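Local atomic coordinates of appr-1-p processing domain protein (Thermus aquaticus Y51MC23, PDB entry 5M31), a protein that belongs to the macro domain family, a compact alpha/beta fold in which helices pack against a mixed central beta sheet. Residues A[12-17]-A[154-159]; A[23-28]-A[117-122]. All blocks are in the same frame, centred on the assembly; numbering follows the deposited sequence. Where two conformers were deposited one is given.

Contact 1 (A[12-17]-A[154-159])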
loop_
_atom_site.group_PDB
_atom_site.type_symbol
_atom_site.label_atom_id
_atom_site.label_comp_id
_atom_site.label_asym_id
_atom_site.label_seq_id
_atom_site.Cartn_x
_atom_site.Cartn_y
_atom_site.Cartn_z
ATOM N N LEU A 12 0.335 13.319 9.097
ATOM C CA LEU A 12 1.226 12.206 8.784
ATOM C C LEU A 12 2.002 11.825 10.036
ATOM O O LEU A 12 2.652 12.685 10.654
ATOM C CB LEU A 12 2.193 12.638 7.679
ATOM C CG LEU A 12 3.118 11.595 7.022
ATOM C CD1 LEU A 12 2.389 10.339 6.589
ATOM C CD2 LEU A 12 3.797 12.203 5.810
ATOM N N ARG A 13 1.913 10.551 10.437
ATOM C CA ARG A 13 2.592 10.057 11.628
ATOM C C ARG A 13 3.401 8.823 11.253
ATOM O O ARG A 13 2.905 7.946 10.543
ATOM C CB ARG A 13 1.563 9.679 12.694
ATOM C CG ARG A 13 1.329 10.744 13.782
ATOM C CD ARG A 13 0.543 11.958 13.300
ATOM N NE ARG A 13 0.236 12.910 14.388
ATOM C CZ ARG A 13 1.126 13.720 14.967
ATOM N NH1 ARG A 13 2.411 13.708 14.591
ATOM N NH2 ARG A 13 0.735 14.551 15.935
ATOM N N PHE A 14 4.630 8.745 11.772
ATOM C CA PHE A 14 5.495 7.603 11.538
ATOM C C PHE A 14 5.603 6.772 12.825
ATOM O O PHE A 14 6.076 7.272 13.848
ATOM C CB PHE A 14 6.870 8.062 11.035
ATOM C CG PHE A 14 6.864 8.607 9.614
ATOM C CD1 PHE A 14 7.054 7.768 8.540
ATOM C CD2 PHE A 14 6.704 9.984 9.369
ATOM C CE1 PHE A 14 7.085 8.263 7.218
ATOM C CE2 PHE A 14 6.717 10.480 8.078
ATOM C CZ PHE A 14 6.911 9.622 6.995
ATOM N N VAL A 15 5.114 5.524 12.787
ATOM C CA VAL A 15 4.870 4.696 13.978
ATOM C C VAL A 15 5.529 3.279 13.875
ATOM O O VAL A 15 5.902 2.853 12.794
ATOM C CB VAL A 15 3.374 4.493 14.193
ATOM C CG1 VAL A 15 2.667 5.857 14.325
ATOM C CG2 VAL A 15 2.745 3.716 13.054
ATOM N N ARG A 16 5.585 2.538 14.975
ATOM C CA ARG A 16 5.996 1.139 14.925
ATOM C C ARG A 16 4.911 0.271 15.454
ATOM O O ARG A 16 4.128 0.698 16.370
ATOM C CB ARG A 16 7.275 0.911 15.735
ATOM C CG ARG A 16 8.469 1.533 15.078
ATOM C CD ARG A 16 9.773 1.209 15.804
ATOM N NE ARG A 16 10.853 1.803 15.030
ATOM C CZ ARG A 16 11.206 3.083 15.062
ATOM N NH1 ARG A 16 10.609 3.948 15.866
ATOM N NH2 ARG A 16 12.153 3.517 14.227
ATOM N N GLY A 17 4.832 -0.933 14.925
ATOM C CA GLY A 17 3.834 -1.896 15.355
ATOM C C GLY A 17 3.368 -2.803 14.251
ATOM O O GLY A 17 4.067 -2.961 13.213
ATOM N N VAL A 154 -2.767 9.770 8.029
ATOM C CA VAL A 154 -1.875 8.803 7.394
ATOM C C VAL A 154 -0.886 8.273 8.424
ATOM O O VAL A 154 -0.213 9.054 9.112
ATOM C CB VAL A 154 -1.026 9.440 6.285
ATOM C CG1 VAL A 154 -0.239 8.380 5.551
ATOM C CG2 VAL A 154 -1.896 10.235 5.338
ATOM N N TRP A 155 -0.855 6.954 8.536
ATOM C CA TRP A 155 0.029 6.304 9.465
ATOM C C TRP A 155 0.992 5.468 8.707
ATOM O O TRP A 155 0.596 4.674 7.834
ATOM C CB TRP A 155 -0.759 5.448 10.405
ATOM C CG TRP A 155 -1.756 6.238 11.109
ATOM C CD1 TRP A 155 -3.031 6.530 10.673
ATOM C CD2 TRP A 155 -1.528 7.048 12.245
ATOM N NE1 TRP A 155 -3.634 7.383 11.558
ATOM C CE2 TRP A 155 -2.737 7.696 12.547
ATOM C CE3 TRP A 155 -0.431 7.224 13.112
ATOM C CZ2 TRP A 155 -2.861 8.527 13.647
ATOM C CZ3 TRP A 155 -0.579 7.977 14.188
ATOM C CH2 TRP A 155 -1.776 8.680 14.432
ATOM N N VAL A 156 2.282 5.729 8.923
ATOM C CA VAL A 156 3.306 4.999 8.226
ATOM C C VAL A 156 4.053 4.192 9.221
ATOM O O VAL A 156 4.525 4.710 10.235
ATOM C CB VAL A 156 4.284 5.899 7.423
ATOM C CG1 VAL A 156 5.212 5.038 6.577
ATOM C CG2 VAL A 156 3.485 6.885 6.551
ATOM N N TYR A 157 4.076 2.887 8.987
ATOM C CA TYR A 157 4.770 1.983 9.856
ATOM C C TYR A 157 6.241 1.889 9.449
ATOM O O TYR A 157 6.548 1.645 8.279
ATOM C CB TYR A 157 4.043 0.634 9.856
ATOM C CG TYR A 157 2.781 0.646 10.671
ATOM C CD1 TYR A 157 1.661 1.424 10.307
ATOM C CD2 TYR A 157 2.738 0.014 11.920
ATOM C CE1 TYR A 157 0.537 1.459 11.085
ATOM C CE2 TYR A 157 1.592 0.005 12.671
ATOM C CZ TYR A 157 0.535 0.796 12.322
ATOM O OH TYR A 157 -0.559 0.861 13.126
ATOM N N GLU A 158 7.129 2.114 10.427
ATOM C CA GLU A 158 8.554 2.222 10.177
ATOM C C GLU A 158 9.135 0.817 9.990
ATOM O O GLU A 158 8.582 -0.132 10.510
ATOM C CB GLU A 158 9.244 2.913 11.361
ATOM C CG GLU A 158 8.977 4.418 11.450
ATOM C CD GLU A 158 10.183 5.262 11.030
ATOM O OE1 GLU A 158 10.028 6.488 10.927
ATOM O OE2 GLU A 158 11.293 4.699 10.803
ATOM N N PRO A 159 10.245 0.701 9.204
ATOM C CA PRO A 159 10.945 -0.617 9.025
ATOM C C PRO A 159 11.360 -1.321 10.332
ATOM O O PRO A 159 11.859 -0.641 11.233
ATOM C CB PRO A 159 12.208 -0.266 8.227
ATOM C CG PRO A 159 11.988 1.096 7.677
ATOM C CD PRO A 159 11.001 1.808 8.584
HETATM O O HOH W 1 13.280 1.904 11.680
HETATM O O HOH W 2 6.455 -1.111 12.342
#
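Strands 12-15 and 154-157 run parallel in strict register, their axes 4.6 Å apart at the closest point and inclined by 24°, with Arg13 and Val15 each giving an N-H and accepting one at O, so that Arg13 binds Val154 O and Val156 N on either side of its bridge partner Trp155, and Val15 binds Val156 O (2.7 Å from Val15 N, the shortest of these four nearly straight bonds) and Glu158 N on either side of Tyr157.

Leu12, Phe14, Val154 and Val156 share the face turned to helix 135-146. With CG anti to its backbone N (chi1 -172°), Leu12 brings CD1 tightly against Val154 CG1, 3.4 Å away, and also onto Val156 CG2. Phe14 lies alongside Val156, its CD1 3.5 Å from Val156 CB, and makes a cation-pi contact with Lys139. This pairing puts the first strand of the macro domain fold at the edge of the sheet, next to the last.

On the other face, Val15 straddles two aromatic side chains. Its CG1 meets the edge of the Trp155 ring at CE3, while CG2 sits over the centre of the Tyr157 ring, 3.5 Å from the centroid and 5° off the normal, a CH-pi contact. Beyond the strands, Arg16 lays its guanidinium over Glu158 CB; the salt bridge from Arg16 NH2 to Glu158 OE2 is long, 3.7 Å, with the oxygen well out of the guanidinium plane. Glu158 OE1 also forms a salt bridge with Lys139, and one water joins Gly17 N to Glu158 O.

Contact 2 (A[23-28]-A[117-122])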
loop_
_atom_site.group_PDB
_atom_site.type_symbol
_atom_site.label_atom_id
_atom_site.label_comp_id
_atom_site.label_asym_id
_atom_site.label_seq_id
_atom_site.Cartn_x
_atom_site.Cartn_y
_atom_site.Cartn_z
ATOM N N PRO A 23 -6.062 1.065 13.091
ATOM C CA PRO A 23 -7.563 1.221 13.211
ATOM C C PRO A 23 -8.110 2.225 12.222
ATOM O O PRO A 23 -8.654 3.292 12.598
ATOM C CB PRO A 23 -7.723 1.632 14.635
ATOM C CG PRO A 23 -6.526 2.492 14.912
ATOM C CD PRO A 23 -5.380 1.886 14.103
ATOM N N VAL A 24 -7.849 1.939 10.945
ATOM C CA VAL A 24 -8.062 2.908 9.876
ATOM C C VAL A 24 -8.987 2.358 8.812
ATOM O O VAL A 24 -9.369 1.230 8.869
ATOM C CB VAL A 24 -6.698 3.289 9.229
ATOM C CG1 VAL A 24 -5.808 3.956 10.260
ATOM C CG2 VAL A 24 -6.063 2.048 8.660
ATOM N N GLU A 25 -9.337 3.181 7.828
ATOM C CA GLU A 25 -10.281 2.788 6.772
ATOM C C GLU A 25 -9.605 1.965 5.702
ATOM O O GLU A 25 -10.274 1.213 5.034
ATOM C CB GLU A 25 -10.890 4.027 6.090
ATOM C CG GLU A 25 -11.840 4.820 6.972
ATOM C CD GLU A 25 -12.495 5.992 6.259
ATOM O OE1 GLU A 25 -12.193 6.288 5.124
ATOM O OE2 GLU A 25 -13.351 6.646 6.863
ATOM N N ALA A 26 -8.296 2.183 5.483
ATOM C CA ALA A 26 -7.614 1.582 4.341
ATOM C C ALA A 26 -6.226 1.138 4.784
ATOM O O ALA A 26 -5.560 1.885 5.472
ATOM C CB ALA A 26 -7.518 2.559 3.178
ATOM N N LEU A 27 -5.824 -0.049 4.341
ATOM C CA LEU A 27 -4.450 -0.518 4.486
ATOM C C LEU A 27 -3.798 -0.621 3.129
ATOM O O LEU A 27 -4.408 -1.080 2.157
ATOM C CB LEU A 27 -4.392 -1.888 5.130
ATOM C CG LEU A 27 -4.933 -2.008 6.560
ATOM C CD1 LEU A 27 -4.736 -3.447 7.030
ATOM C CD2 LEU A 27 -4.309 -1.014 7.523
ATOM N N VAL A 28 -2.535 -0.269 3.111
ATOM C CA VAL A 28 -1.677 -0.518 1.905
ATOM C C VAL A 28 -0.862 -1.794 2.062
ATOM O O VAL A 28 -0.157 -1.979 3.065
ATOM C CB VAL A 28 -0.731 0.684 1.666
ATOM C CG1 VAL A 28 0.167 0.413 0.477
ATOM C CG2 VAL A 28 -1.542 1.958 1.471
ATOM N N ARG A 117 -12.600 8.923 -1.218
ATOM C CA ARG A 117 -12.873 9.772 -0.045
ATOM C C ARG A 117 -12.452 9.042 1.242
ATOM O O ARG A 117 -13.107 9.123 2.293
ATOM C CB ARG A 117 -14.344 10.229 -0.022
ATOM C CG ARG A 117 -14.815 10.686 -1.408
ATOM C CD ARG A 117 -16.309 10.889 -1.516
ATOM N NE ARG A 117 -16.660 11.236 -2.894
ATOM C CZ ARG A 117 -17.902 11.469 -3.331
ATOM N NH1 ARG A 117 -18.960 11.401 -2.495
ATOM N NH2 ARG A 117 -18.098 11.810 -4.616
ATOM N N VAL A 118 -11.295 8.393 1.157
ATOM C CA VAL A 118 -10.708 7.725 2.336
ATOM C C VAL A 118 -10.179 8.733 3.332
ATOM O O VAL A 118 -9.543 9.720 2.940
ATOM C CB VAL A 118 -9.560 6.788 1.869
ATOM C CG1 VAL A 118 -8.712 6.337 3.035
ATOM C CG2 VAL A 118 -10.170 5.617 1.150
ATOM N N ARG A 119 -10.516 8.555 4.638
ATOM C CA ARG A 119 -10.173 9.555 5.641
ATOM C C ARG A 119 -9.048 9.085 6.565
ATOM O O ARG A 119 -8.538 9.869 7.354
ATOM C CB ARG A 119 -11.398 9.893 6.519
ATOM C CG ARG A 119 -12.608 10.321 5.735
ATOM C CD ARG A 119 -12.352 11.555 4.889
ATOM N NE ARG A 119 -11.781 12.662 5.663
ATOM C CZ ARG A 119 -12.445 13.510 6.450
ATOM N NH1 ARG A 119 -13.783 13.453 6.618
ATOM N NH2 ARG A 119 -11.769 14.468 7.085
ATOM N N SER A 120 -8.705 7.803 6.500
ATOM C CA SER A 120 -7.554 7.307 7.269
ATOM C C SER A 120 -6.967 6.104 6.574
ATOM O O SER A 120 -7.689 5.297 6.003
ATOM C CB SER A 120 -7.955 6.952 8.707
ATOM O OG SER A 120 -8.988 6.011 8.697
ATOM N N ILE A 121 -5.634 6.023 6.579
ATOM C CA ILE A 121 -4.917 4.996 5.824
ATOM C C ILE A 121 -3.596 4.714 6.527
ATOM O O ILE A 121 -2.997 5.602 7.137
ATOM C CB ILE A 121 -4.686 5.430 4.350
ATOM C CG1 ILE A 121 -4.169 4.286 3.484
ATOM C CG2 ILE A 121 -3.841 6.678 4.278
ATOM C CD1 ILE A 121 -4.428 4.503 1.992
ATOM N N ALA A 122 -3.164 3.459 6.457
ATOM C CA ALA A 122 -1.881 3.041 6.999
ATOM C C ALA A 122 -1.090 2.306 5.928
ATOM O O ALA A 122 -1.654 1.537 5.172
ATOM C CB ALA A 122 -2.039 2.119 8.211
HETATM O O HOH W 3 -9.320 5.755 11.605
#
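Backbone hydrogen bonding between strands 26-28 and 120-122, which run parallel with their axes inclined by 25°, is regular only toward the C-terminal end. There Ala122 N gives to Ala26 O at 3.0 Å, in the plane of the carbonyl, and Val28 N gives to Ala122 O at 2.9 Å, almost along the C=O axis. At the entrance Ser120 O receives two weak, bent bonds, from Glu25 N and Ala26 N, so the carbonyl is shared between successive amides.

Side chains supply stronger polar links at this end. Ser120 OG, held in the crowded position between its own N and carbonyl carbon (chi1 57°), accepts Glu25 N at 3.0 Å, and a water joins the same hydroxyl to Pro23 O. Glu25 extends beyond CG to place OE1 2.9 Å from Arg119 N, a straight bond that meets the carboxylate from above its plane. The Arg119 guanidinium turns elsewhere, to Gly151 O. Just ahead, Arg117 closes helix 99-116 in a Schellman motif with positive phi (53°).

Apolar contacts form two clusters. In one, Ala26 CB rests 3.8 Å from Ile121 CG1, and Ile121 CD1 reaches across to Val28 CG2. In the other, Ala122 CB touches both Leu27 CD2 (3.9 Å) and Val24 CG2 (4.0 Å).

These are central strands of the macro domain sheet: strand 83-88 pairs with 26-31 on the side away from 120-123, and 153-157 pairs with 120-123 on the side away from 26-31, while Leu109 and Ile113 of helix 99-116 pack onto Ile121, and Leu109 also meets Val28.

Overall arrangement
From the N terminus the chain enters the sheet at strand 11-15 and crosses by a loop to the parallel strand 26-31, leaving two places between them for later strands. Contact 2 closes first, when strand 120-123, following helix 99-116, comes back beside 26-31. Helix 135-146 then leads to strand 153-157, where contact 1 brings the C-terminal end of the model back to the N-terminal strand. The smaller loop therefore lies wholly within the larger, and the two do not cross. Strands 120-123 and 153-157 are neighbours, so the contacts merge into one run of four parallel strands. Trp155 N probably hydrogen-bonds to Ile121 O, and Tyr157 packs on Ala122, joining the edge pair to the core pair.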